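Local coordinates for uncharacterized protein (Streptomyces malaysiense, PDB 6ZYL) that catalyses the beta-hydroxylation of thioholgamide as a non-heme monooxygenase, probably with iron and 2-oxoglutarate, at residues Pro105-Trp110 against Leu252-Asp257; Leu134-Tyr139 against Gln287-Gln292; Gln140-Arg145 against Tyr236-Val241; Gly165-Gly170 against Val211-Met216. All coordinates share one frame; numbering follows the deposited sequence.

Contact 1: residues Pro105-Trp110 against Leu252-Asp257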
# COMPACT_ATOMS: atom_id res chain seq x y z
N PRO A 105 -17.08 6.20 -6.78
CA PRO A 105 -17.48 6.62 -5.43
C PRO A 105 -17.59 5.50 -4.39
O PRO A 105 -17.83 5.81 -3.22
CB PRO A 105 -18.86 7.26 -5.67
CG PRO A 105 -19.43 6.46 -6.81
CD PRO A 105 -18.24 6.10 -7.69
N ASP A 106 -17.43 4.24 -4.78
CA ASP A 106 -17.52 3.11 -3.85
C ASP A 106 -16.11 2.58 -3.62
O ASP A 106 -15.49 2.02 -4.53
CB ASP A 106 -18.43 2.02 -4.41
CG ASP A 106 -19.82 2.54 -4.72
OD1 ASP A 106 -20.37 3.31 -3.91
OD2 ASP A 106 -20.37 2.17 -5.78
N LEU A 107 -15.62 2.73 -2.39
CA LEU A 107 -14.23 2.42 -2.08
C LEU A 107 -14.11 1.64 -0.78
O LEU A 107 -14.87 1.86 0.16
CB LEU A 107 -13.40 3.70 -1.96
CG LEU A 107 -13.39 4.65 -3.17
CD1 LEU A 107 -12.68 5.95 -2.81
CD2 LEU A 107 -12.72 3.99 -4.36
N LEU A 108 -13.14 0.73 -0.75
CA LEU A 108 -12.78 -0.01 0.44
C LEU A 108 -11.26 -0.03 0.56
O LEU A 108 -10.55 0.00 -0.44
CB LEU A 108 -13.31 -1.44 0.41
CG LEU A 108 -14.82 -1.63 0.27
CD1 LEU A 108 -15.16 -1.97 -1.17
CD2 LEU A 108 -15.31 -2.70 1.22
N VAL A 109 -10.78 -0.08 1.80
CA VAL A 109 -9.36 -0.29 2.07
C VAL A 109 -9.12 -1.79 2.22
O VAL A 109 -9.68 -2.43 3.11
CB VAL A 109 -8.92 0.46 3.33
CG1 VAL A 109 -7.48 0.10 3.68
CG2 VAL A 109 -9.06 1.97 3.14
N TRP A 110 -8.30 -2.35 1.33
CA TRP A 110 -8.04 -3.78 1.32
C TRP A 110 -6.82 -4.17 2.14
O TRP A 110 -6.79 -5.25 2.72
CB TRP A 110 -7.88 -4.26 -0.12
CG TRP A 110 -7.72 -5.74 -0.26
CD1 TRP A 110 -8.71 -6.68 -0.22
CD2 TRP A 110 -6.50 -6.45 -0.48
NE1 TRP A 110 -8.17 -7.94 -0.39
CE2 TRP A 110 -6.82 -7.82 -0.56
CE3 TRP A 110 -5.16 -6.06 -0.62
CZ2 TRP A 110 -5.85 -8.80 -0.76
CZ3 TRP A 110 -4.20 -7.03 -0.82
CH2 TRP A 110 -4.55 -8.39 -0.89
N LEU A 252 -14.85 -0.59 4.57
CA LEU A 252 -15.63 0.35 3.77
C LEU A 252 -15.28 1.78 4.16
O LEU A 252 -15.34 2.14 5.34
CB LEU A 252 -17.12 0.09 3.97
CG LEU A 252 -18.12 0.99 3.26
CD1 LEU A 252 -18.07 0.76 1.76
CD2 LEU A 252 -19.52 0.71 3.80
N VAL A 253 -14.92 2.59 3.17
CA VAL A 253 -14.57 3.99 3.42
C VAL A 253 -15.40 4.96 2.59
O VAL A 253 -15.54 6.13 3.00
CB VAL A 253 -13.07 4.24 3.20
CG1 VAL A 253 -12.24 3.42 4.18
CG2 VAL A 253 -12.66 3.92 1.77
N ARG A 254 -15.93 4.55 1.44
CA ARG A 254 -16.85 5.37 0.66
C ARG A 254 -17.94 4.47 0.10
O ARG A 254 -17.66 3.38 -0.40
CB ARG A 254 -16.14 6.11 -0.48
CG ARG A 254 -15.28 7.28 -0.03
CD ARG A 254 -16.12 8.53 0.24
NE ARG A 254 -15.29 9.67 0.62
CZ ARG A 254 -14.75 10.52 -0.25
NH1 ARG A 254 -14.96 10.37 -1.55
NH2 ARG A 254 -14.01 11.53 0.19
N GLY A 255 -19.18 4.94 0.17
CA GLY A 255 -20.31 4.15 -0.29
C GLY A 255 -20.87 3.25 0.79
O GLY A 255 -20.53 3.35 1.97
N THR A 256 -21.75 2.35 0.36
CA THR A 256 -22.40 1.41 1.26
C THR A 256 -22.22 -0.04 0.84
O THR A 256 -22.75 -0.94 1.51
CB THR A 256 -23.91 1.71 1.35
OG1 THR A 256 -24.53 1.45 0.08
CG2 THR A 256 -24.15 3.16 1.74
N ASP A 257 -21.50 -0.31 -0.24
CA ASP A 257 -21.38 -1.63 -0.84
C ASP A 257 -20.01 -2.22 -0.50
O ASP A 257 -18.98 -1.60 -0.80
CB ASP A 257 -21.58 -1.54 -2.35
CG ASP A 257 -21.55 -2.89 -3.04
OD1 ASP A 257 -21.48 -3.92 -2.34
OD2 ASP A 257 -21.59 -2.91 -4.29
O HOH W 1 -22.62 2.58 -2.48
O HOH W 2 -21.87 -0.14 -5.65

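Contact 2: residues Leu134-Tyr139 against Gln287-Gln292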
# COMPACT_ATOMS: atom_id res chain seq x y z
N LEU A 134 -1.56 -11.12 -4.51
CA LEU A 134 -2.71 -10.60 -3.79
C LEU A 134 -3.97 -11.43 -4.02
O LEU A 134 -4.91 -11.33 -3.23
CB LEU A 134 -2.97 -9.15 -4.20
CG LEU A 134 -1.77 -8.22 -4.08
CD1 LEU A 134 -2.18 -6.78 -4.37
CD2 LEU A 134 -1.12 -8.32 -2.71
N GLY A 135 -4.01 -12.23 -5.08
CA GLY A 135 -5.18 -13.05 -5.36
C GLY A 135 -6.44 -12.24 -5.57
O GLY A 135 -7.49 -12.55 -4.99
N LEU A 136 -6.35 -11.20 -6.39
CA LEU A 136 -7.47 -10.32 -6.67
C LEU A 136 -7.85 -10.41 -8.14
O LEU A 136 -6.98 -10.58 -9.01
CB LEU A 136 -7.12 -8.87 -6.30
CG LEU A 136 -6.91 -8.60 -4.81
CD1 LEU A 136 -6.48 -7.16 -4.58
CD2 LEU A 136 -8.17 -8.93 -4.01
N ASP A 137 -9.15 -10.29 -8.41
CA ASP A 137 -9.70 -10.32 -9.76
C ASP A 137 -10.50 -9.05 -9.95
O ASP A 137 -11.50 -8.83 -9.25
CB ASP A 137 -10.57 -11.56 -9.96
CG ASP A 137 -11.17 -11.65 -11.36
OD1 ASP A 137 -10.74 -10.89 -12.26
OD2 ASP A 137 -12.06 -12.50 -11.55
N GLY A 138 -10.05 -8.19 -10.86
CA GLY A 138 -10.68 -6.90 -11.08
C GLY A 138 -9.84 -5.71 -10.69
O GLY A 138 -10.31 -4.57 -10.81
N TYR A 139 -8.61 -5.92 -10.21
CA TYR A 139 -7.70 -4.81 -9.98
C TYR A 139 -7.37 -4.08 -11.27
O TYR A 139 -6.91 -2.94 -11.23
CB TYR A 139 -6.41 -5.33 -9.34
CG TYR A 139 -5.64 -6.28 -10.24
CD1 TYR A 139 -4.75 -5.80 -11.18
CD2 TYR A 139 -5.83 -7.65 -10.14
CE1 TYR A 139 -4.06 -6.67 -12.01
CE2 TYR A 139 -5.14 -8.52 -10.96
CZ TYR A 139 -4.26 -8.03 -11.90
OH TYR A 139 -3.56 -8.89 -12.72
N GLN A 287 -3.81 -13.80 5.63
CA GLN A 287 -2.63 -14.63 5.44
C GLN A 287 -3.00 -16.02 4.94
O GLN A 287 -2.21 -16.64 4.22
CB GLN A 287 -1.83 -14.71 6.75
CG GLN A 287 -1.24 -13.36 7.18
CD GLN A 287 -0.52 -12.63 6.04
OE1 GLN A 287 -0.99 -11.59 5.57
NE2 GLN A 287 0.60 -13.18 5.60
N LYS A 288 -4.17 -16.53 5.31
CA LYS A 288 -4.66 -17.76 4.69
C LYS A 288 -4.76 -17.59 3.18
O LYS A 288 -4.35 -18.47 2.42
CB LYS A 288 -6.01 -18.15 5.28
CG LYS A 288 -5.95 -18.84 6.63
CD LYS A 288 -7.35 -19.04 7.20
CE LYS A 288 -7.32 -19.74 8.55
NZ LYS A 288 -8.66 -19.76 9.19
N ARG A 289 -5.31 -16.46 2.74
CA ARG A 289 -5.39 -16.17 1.31
C ARG A 289 -4.00 -16.10 0.69
O ARG A 289 -3.72 -16.74 -0.33
CB ARG A 289 -6.14 -14.86 1.08
CG ARG A 289 -7.60 -14.86 1.49
CD ARG A 289 -8.42 -13.93 0.57
NE ARG A 289 -8.31 -14.37 -0.82
CZ ARG A 289 -7.87 -13.62 -1.82
NH1 ARG A 289 -7.53 -12.35 -1.61
NH2 ARG A 289 -7.79 -14.13 -3.04
N ILE A 290 -3.11 -15.30 1.29
CA ILE A 290 -1.76 -15.14 0.75
C ILE A 290 -1.07 -16.49 0.67
O ILE A 290 -0.48 -16.85 -0.36
CB ILE A 290 -0.95 -14.15 1.61
CG1 ILE A 290 -1.64 -12.79 1.67
CG2 ILE A 290 0.47 -14.02 1.06
CD1 ILE A 290 -1.91 -12.15 0.32
N ASN A 291 -1.10 -17.26 1.77
CA ASN A 291 -0.51 -18.59 1.77
C ASN A 291 -1.02 -19.41 0.59
O ASN A 291 -0.27 -20.18 -0.01
CB ASN A 291 -0.83 -19.31 3.08
CG ASN A 291 -0.05 -18.75 4.26
OD1 ASN A 291 0.94 -18.05 4.09
ND2 ASN A 291 -0.51 -19.06 5.47
N GLN A 292 -2.30 -19.23 0.24
CA GLN A 292 -2.92 -20.05 -0.79
C GLN A 292 -2.44 -19.63 -2.18
O GLN A 292 -2.09 -20.49 -3.00
CB GLN A 292 -4.45 -19.93 -0.69
CG GLN A 292 -5.22 -21.09 -1.28
CD GLN A 292 -5.22 -22.31 -0.38
OE1 GLN A 292 -4.79 -23.39 -0.78
NE2 GLN A 292 -5.71 -22.14 0.84

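Contact 3: residues Gln140-Arg145 against Tyr236-Val241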
# COMPACT_ATOMS: atom_id res chain seq x y z
N GLN A 140 -7.57 -4.73 -12.42
CA GLN A 140 -7.21 -4.13 -13.70
C GLN A 140 -7.90 -2.79 -13.89
O GLN A 140 -7.28 -1.83 -14.38
CB GLN A 140 -7.56 -5.09 -14.83
CG GLN A 140 -6.74 -6.38 -14.82
CD GLN A 140 -7.31 -7.46 -13.92
OE1 GLN A 140 -8.12 -7.19 -13.04
NE2 GLN A 140 -6.88 -8.70 -14.13
N GLN A 141 -9.16 -2.68 -13.48
CA GLN A 141 -9.91 -1.44 -13.61
C GLN A 141 -10.33 -0.83 -12.29
O GLN A 141 -10.72 0.35 -12.27
CB GLN A 141 -11.18 -1.67 -14.46
CG GLN A 141 -10.92 -1.99 -15.92
CD GLN A 141 -10.18 -0.88 -16.64
OE1 GLN A 141 -10.45 0.31 -16.43
NE2 GLN A 141 -9.23 -1.25 -17.49
N HIS A 142 -10.26 -1.57 -11.18
CA HIS A 142 -10.98 -1.18 -9.97
C HIS A 142 -10.10 -1.23 -8.72
O HIS A 142 -10.60 -1.46 -7.62
CB HIS A 142 -12.21 -2.06 -9.78
CG HIS A 142 -13.11 -2.11 -10.98
ND1 HIS A 142 -13.77 -1.00 -11.45
CD2 HIS A 142 -13.44 -3.13 -11.80
CE1 HIS A 142 -14.48 -1.33 -12.51
NE2 HIS A 142 -14.30 -2.62 -12.75
N ALA A 143 -8.80 -1.00 -8.87
CA ALA A 143 -7.92 -0.96 -7.71
C ALA A 143 -6.77 -0.01 -7.96
O ALA A 143 -6.41 0.28 -9.11
CB ALA A 143 -7.39 -2.36 -7.36
N ALA A 144 -6.19 0.48 -6.87
CA ALA A 144 -5.03 1.36 -6.92
C ALA A 144 -4.35 1.33 -5.56
O ALA A 144 -5.02 1.22 -4.53
CB ALA A 144 -5.43 2.79 -7.29
N ARG A 145 -3.03 1.41 -5.57
CA ARG A 145 -2.24 1.49 -4.34
C ARG A 145 -1.78 2.93 -4.16
O ARG A 145 -1.14 3.50 -5.05
CB ARG A 145 -1.04 0.55 -4.38
CG ARG A 145 -0.12 0.69 -3.18
CD ARG A 145 0.86 -0.47 -3.08
NE ARG A 145 0.20 -1.71 -2.67
CZ ARG A 145 0.85 -2.82 -2.34
NH1 ARG A 145 2.17 -2.85 -2.37
NH2 ARG A 145 0.17 -3.90 -1.98
N TYR A 236 -6.58 0.47 -2.25
CA TYR A 236 -7.98 0.81 -2.38
C TYR A 236 -8.60 -0.03 -3.49
O TYR A 236 -7.98 -0.24 -4.54
CB TYR A 236 -8.16 2.30 -2.69
CG TYR A 236 -7.85 3.20 -1.52
CD1 TYR A 236 -8.82 3.50 -0.57
CD2 TYR A 236 -6.58 3.75 -1.36
CE1 TYR A 236 -8.54 4.33 0.50
CE2 TYR A 236 -6.29 4.58 -0.29
CZ TYR A 236 -7.27 4.86 0.64
OH TYR A 236 -6.99 5.68 1.71
N ILE A 237 -9.81 -0.52 -3.24
CA ILE A 237 -10.56 -1.32 -4.21
C ILE A 237 -12.00 -0.82 -4.22
O ILE A 237 -12.45 -0.13 -3.31
CB ILE A 237 -10.52 -2.83 -3.89
CG1 ILE A 237 -11.20 -3.10 -2.54
CG2 ILE A 237 -9.10 -3.35 -3.89
CD1 ILE A 237 -11.37 -4.58 -2.22
N THR A 238 -12.71 -1.19 -5.27
CA THR A 238 -14.16 -1.04 -5.34
C THR A 238 -14.83 -2.39 -5.12
O THR A 238 -14.17 -3.44 -5.14
CB THR A 238 -14.58 -0.46 -6.69
OG1 THR A 238 -14.65 -1.52 -7.65
CG2 THR A 238 -13.60 0.60 -7.16
N PRO A 239 -16.15 -2.40 -4.91
CA PRO A 239 -16.85 -3.69 -4.75
C PRO A 239 -16.84 -4.56 -6.01
O PRO A 239 -17.32 -5.69 -5.95
CB PRO A 239 -18.28 -3.28 -4.38
CG PRO A 239 -18.18 -1.84 -3.92
CD PRO A 239 -17.04 -1.25 -4.72
N ARG A 240 -16.32 -4.06 -7.13
CA ARG A 240 -16.17 -4.88 -8.32
C ARG A 240 -14.92 -5.74 -8.29
O ARG A 240 -14.76 -6.61 -9.15
CB ARG A 240 -16.17 -4.00 -9.58
CG ARG A 240 -17.50 -3.32 -9.86
CD ARG A 240 -17.57 -2.76 -11.27
NE ARG A 240 -17.37 -3.79 -12.29
CZ ARG A 240 -18.34 -4.33 -13.02
NH1 ARG A 240 -19.60 -3.95 -12.85
NH2 ARG A 240 -18.05 -5.26 -13.92
N VAL A 241 -14.02 -5.51 -7.34
CA VAL A 241 -12.89 -6.40 -7.12
C VAL A 241 -13.38 -7.59 -6.29
O VAL A 241 -14.16 -7.42 -5.35
CB VAL A 241 -11.74 -5.67 -6.42
CG1 VAL A 241 -10.57 -6.62 -6.17
CG2 VAL A 241 -11.29 -4.47 -7.24

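Contact 4: residues Gly165-Gly170 against Val211-Met216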
# COMPACT_ATOMS: atom_id res chain seq x y z
N GLY A 165 3.55 2.60 -18.35
CA GLY A 165 2.79 1.75 -19.24
C GLY A 165 2.92 0.26 -19.00
O GLY A 165 2.28 -0.51 -19.72
N SER A 166 3.70 -0.16 -18.01
CA SER A 166 3.93 -1.58 -17.77
C SER A 166 2.71 -2.31 -17.23
O SER A 166 2.80 -3.52 -16.99
CB SER A 166 5.10 -1.74 -16.80
OG SER A 166 4.84 -1.07 -15.58
N HIS A 167 1.59 -1.62 -17.04
CA HIS A 167 0.42 -2.19 -16.38
C HIS A 167 -0.65 -2.67 -17.34
O HIS A 167 -1.63 -3.28 -16.90
CB HIS A 167 -0.21 -1.14 -15.46
CG HIS A 167 -0.82 0.01 -16.20
ND1 HIS A 167 -0.08 0.83 -17.04
CD2 HIS A 167 -2.09 0.48 -16.24
CE1 HIS A 167 -0.88 1.75 -17.56
NE2 HIS A 167 -2.10 1.56 -17.08
N LEU A 168 -0.50 -2.42 -18.64
CA LEU A 168 -1.64 -2.52 -19.55
C LEU A 168 -2.06 -3.96 -19.83
O LEU A 168 -3.17 -4.17 -20.32
CB LEU A 168 -1.30 -1.81 -20.86
CG LEU A 168 -1.12 -0.30 -20.69
CD1 LEU A 168 -0.34 0.32 -21.84
CD2 LEU A 168 -2.48 0.38 -20.54
N HIS A 169 -1.23 -4.95 -19.51
CA HIS A 169 -1.58 -6.35 -19.69
C HIS A 169 -1.79 -7.07 -18.36
O HIS A 169 -1.68 -8.30 -18.30
CB HIS A 169 -0.51 -7.06 -20.52
CG HIS A 169 -0.35 -6.51 -21.90
ND1 HIS A 169 -1.42 -6.23 -22.72
CD2 HIS A 169 0.76 -6.18 -22.60
CE1 HIS A 169 -0.98 -5.76 -23.87
NE2 HIS A 169 0.34 -5.72 -23.83
N GLY A 170 -2.07 -6.33 -17.29
CA GLY A 170 -2.28 -6.95 -16.00
C GLY A 170 -1.01 -7.60 -15.47
O GLY A 170 0.10 -7.33 -15.93
N VAL A 211 0.11 7.25 -6.62
CA VAL A 211 -0.93 6.26 -6.84
C VAL A 211 -0.53 5.46 -8.07
O VAL A 211 -0.31 6.04 -9.14
CB VAL A 211 -2.31 6.90 -7.04
CG1 VAL A 211 -3.41 5.84 -6.98
CG2 VAL A 211 -2.55 7.99 -6.00
N HIS A 212 -0.43 4.14 -7.94
CA HIS A 212 -0.06 3.31 -9.07
C HIS A 212 -0.95 2.08 -9.16
O HIS A 212 -1.55 1.64 -8.18
CB HIS A 212 1.44 2.90 -9.00
CG HIS A 212 1.80 2.01 -7.85
ND1 HIS A 212 2.57 2.44 -6.79
CD2 HIS A 212 1.55 0.70 -7.62
CE1 HIS A 212 2.75 1.44 -5.95
NE2 HIS A 212 2.14 0.38 -6.43
N HIS A 213 -1.06 1.58 -10.39
CA HIS A 213 -1.79 0.36 -10.70
C HIS A 213 -1.09 -0.83 -10.06
O HIS A 213 0.14 -0.88 -9.98
CB HIS A 213 -1.85 0.21 -12.22
CG HIS A 213 -2.92 -0.71 -12.71
ND1 HIS A 213 -2.73 -2.07 -12.83
CD2 HIS A 213 -4.17 -0.47 -13.17
CE1 HIS A 213 -3.83 -2.63 -13.30
NE2 HIS A 213 -4.72 -1.68 -13.52
N LEU A 214 -1.88 -1.80 -9.60
CA LEU A 214 -1.30 -2.98 -8.98
C LEU A 214 -0.51 -3.84 -9.97
O LEU A 214 0.23 -4.73 -9.53
CB LEU A 214 -2.39 -3.82 -8.31
CG LEU A 214 -3.06 -3.18 -7.09
CD1 LEU A 214 -4.12 -4.12 -6.52
CD2 LEU A 214 -2.05 -2.80 -6.03
N ALA A 215 -0.66 -3.60 -11.27
CA ALA A 215 0.15 -4.25 -12.29
C ALA A 215 1.31 -3.38 -12.75
O ALA A 215 2.02 -3.74 -13.70
CB ALA A 215 -0.72 -4.64 -13.49
N MET A 216 1.51 -2.22 -12.12
CA MET A 216 2.66 -1.38 -12.42
C MET A 216 3.93 -2.10 -11.99
O MET A 216 4.07 -2.48 -10.83
CB MET A 216 2.53 -0.03 -11.72
CG MET A 216 3.80 0.80 -11.71
SD MET A 216 4.46 1.15 -13.35
CE MET A 216 2.99 1.73 -14.20

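Contact 1: residues Pro105-Trp110 against Leu252-Asp257
L107 and R254 form a hydrogen-bonded antiparallel pair, and their side chains leave the sheet on the same face, running alongside each other with the CB atoms 3.9 Å apart. CD1 of L107 rests near CG of R254, where the arginine bends before its head turns off to a salt bridge with D97. V253 is squeezed in beside this pair, because L107 faces two residues, V253 and R254, instead of one: a classic beta bulge. Its signature is the carbonyl of L107, whose O accepts V253 N at 3.1 Å and R254 N at 3.2 Å, both donors arriving from one face of the carbonyl plane. In return L107 N gives a 2.9 Å bond to R254 O, the donor standing above that carbonyl's plane.

With CG2 between its backbone N and carbonyl carbon, V253 lays that methyl against CB of L107. V253 CG1 meets V109 CG2 at 3.6 Å, and these two side chains cross almost perpendicularly. On the face opposite L107 and R254, L108 CG and L252 CD1 are a looser 4.3 Å apart. Beyond the strand ends water takes over: one molecule joins D106 OD1 to T256 N, and another donates to both D106 OD2 and D257 OD2, which may ease the closeness of two like charges.

In the fold, strand 107-117 lies between strand 249-254 and strand 229-237, to which L108 is tied through I237. Helix 93-103 covers the L107 face, presenting L96 to V253 and R254, and V99 and A100 to L107.

Contact 2: residues Leu134-Tyr139 against Gln287-Gln292
R289, on the long C-terminal helix 273-295, reaches across to the carbonyls of L134 and G135, just ahead of the short strand 136-137. This strand pairs with 242-243 as a small two-stranded sheet beside the main beta structure of the PhyH fold. The tight part is all arginine. Its chain bends at chi2 and chi3 (-148° and 59°), which swings the guanidinium from the helix surface onto the loop. NH2 meets G135 O on a lone pair, in the carbonyl plane and close to the guanidinium plane, with an N-H...O angle of 159°. The modelled separation of R289 NH2 and G135 O, 2.5 Å, is so short that its exact value is doubtful. NH1 adds only a weak bond to L134 O at 3.2 Å, and has a salt bridge with D248, while NE is bonded to A245 O. A leucine in place of R289 would probably deprive G135 O of its guanidinium donor and leave D248 without its charged mate.

The loose part lies one residue along the helix, where I290 approaches the loop without any polar link. Still further round, the helix turns K288 and N291 to solvent. The closest approach of I290 to the loop is from its CD1 to L134 CA, at 4.5 Å.

Contact 3: residues Gln140-Arg145 against Tyr236-Val241
The imidazole of H142 is sandwiched: R240 CB lies over one face, toward the rim and 3.8 Å from the ring centroid in a CH-pi contact, while Q141 CB sits above the centre of the opposite face. CD of R240 passes over the same face as its CB, but the guanidinium beyond is turned 49° from the ring, so the pair is not a flat stack. The phenol ring of Y236 has the carbonyl O of A144 near its plane, at the edge; its OH bonds to V90 O.

Chi1 of H142 (-53°) sets CG opposite the carbonyl carbon, carrying the ring out over the turn T238-V241. There CB of H142 meets T238 OG1 at 3.3 Å and V241 CG2 at 3.6 Å. The same OG1 accepts from R240 N, an ST turn within a type I beta turn, and this fixes the backbone that holds R240 against the ring. With an alanine here in place of H142, the aliphatic part of R240 would probably lose its platform and be freer to turn, and a gap would open between it and Q141.

Behind the ring the backbones pair regularly. T238 N bonds to H142 O at 3.2 Å, A144 N to Y236 O at 3.0 Å, and Y236 N returns to A144 O at 2.9 Å, almost in line with that C=O. A143 and I237 make the intervening non-hydrogen-bonded pair; A143 CB and I237 CG2 touch at 4.0 Å. Such antiparallel pairing of central strands, here 143-149 with 229-237, typifies the major sheet of the double-stranded beta-helix to which PhyH proteins belong.

Contact 4: residues Gly165-Gly170 against Val211-Met216
H167 leans over H213, and its side chain meets different neighbours along its length. CB lies 3.8 Å from H213 ND1 and 4.0 Å from the methyl of A215. With chi1 at 68°, CG stands between the backbone N and the carbonyl carbon, and the imidazole is thereby directed across H213. CD2 does the touching, over one face of the H213 ring and 3.8 Å from its CG. The two ring planes make 55°, an oblique meeting. ND1, on the other branch, is nearest M216 CE across the contact, at 4.3 Å, and the tip, NE2, is hydrogen-bonded to R33 O.

H213 is itself held at both nitrogens: ND1 accepts from A215 N at 3.0 Å inside the turn H213-M216, which the backbone bond from M216 N to H213 O closes, and NE2 bonds to Q140 O. The two ring bonds limit the rotation of the imidazole on which H167 rests. Around the pair the packing is close and involves no hydrogen bond between the two segments. A215 CB abuts G170 C at 3.6 Å, and the bent chain of M216 brings SD to 3.2 Å from S166 OG, a close approach; the hydrogen bonds of that hydroxyl are with A163 O and A217 N. The backbone adds a CA-H...O contact from H167 to A215 O.

Segment 165-170 follows strand 160-162, while the second segment links strand 209-212 of the large sheet to strand 217-220 of the small one; tight turns of this kind, passing between two sheets, are characteristic of the double-stranded beta-helix.

Overall arrangement
Three of the four contacts reach the seven-stranded mixed sheet. Contacts 1 and 3, with centres about 10 Å apart, meet where strands 107-117 and 229-237 run side by side; contacts 3 and 4, about 12 Å apart, join through neighbouring strands 143-149 and 209-212. Contact 2 stands off the sheet, bringing in helix 273-295, and reaches contact 1 through W110 and contact 3 through V241. Along the chain contact 4 is nested within contact 3, which lies inside the loops closed by contacts 1 and 2, whose segments alternate. Chain pieces distant in sequence are thus interleaved into one compact beta core, with the C-terminal helix fastened to its side.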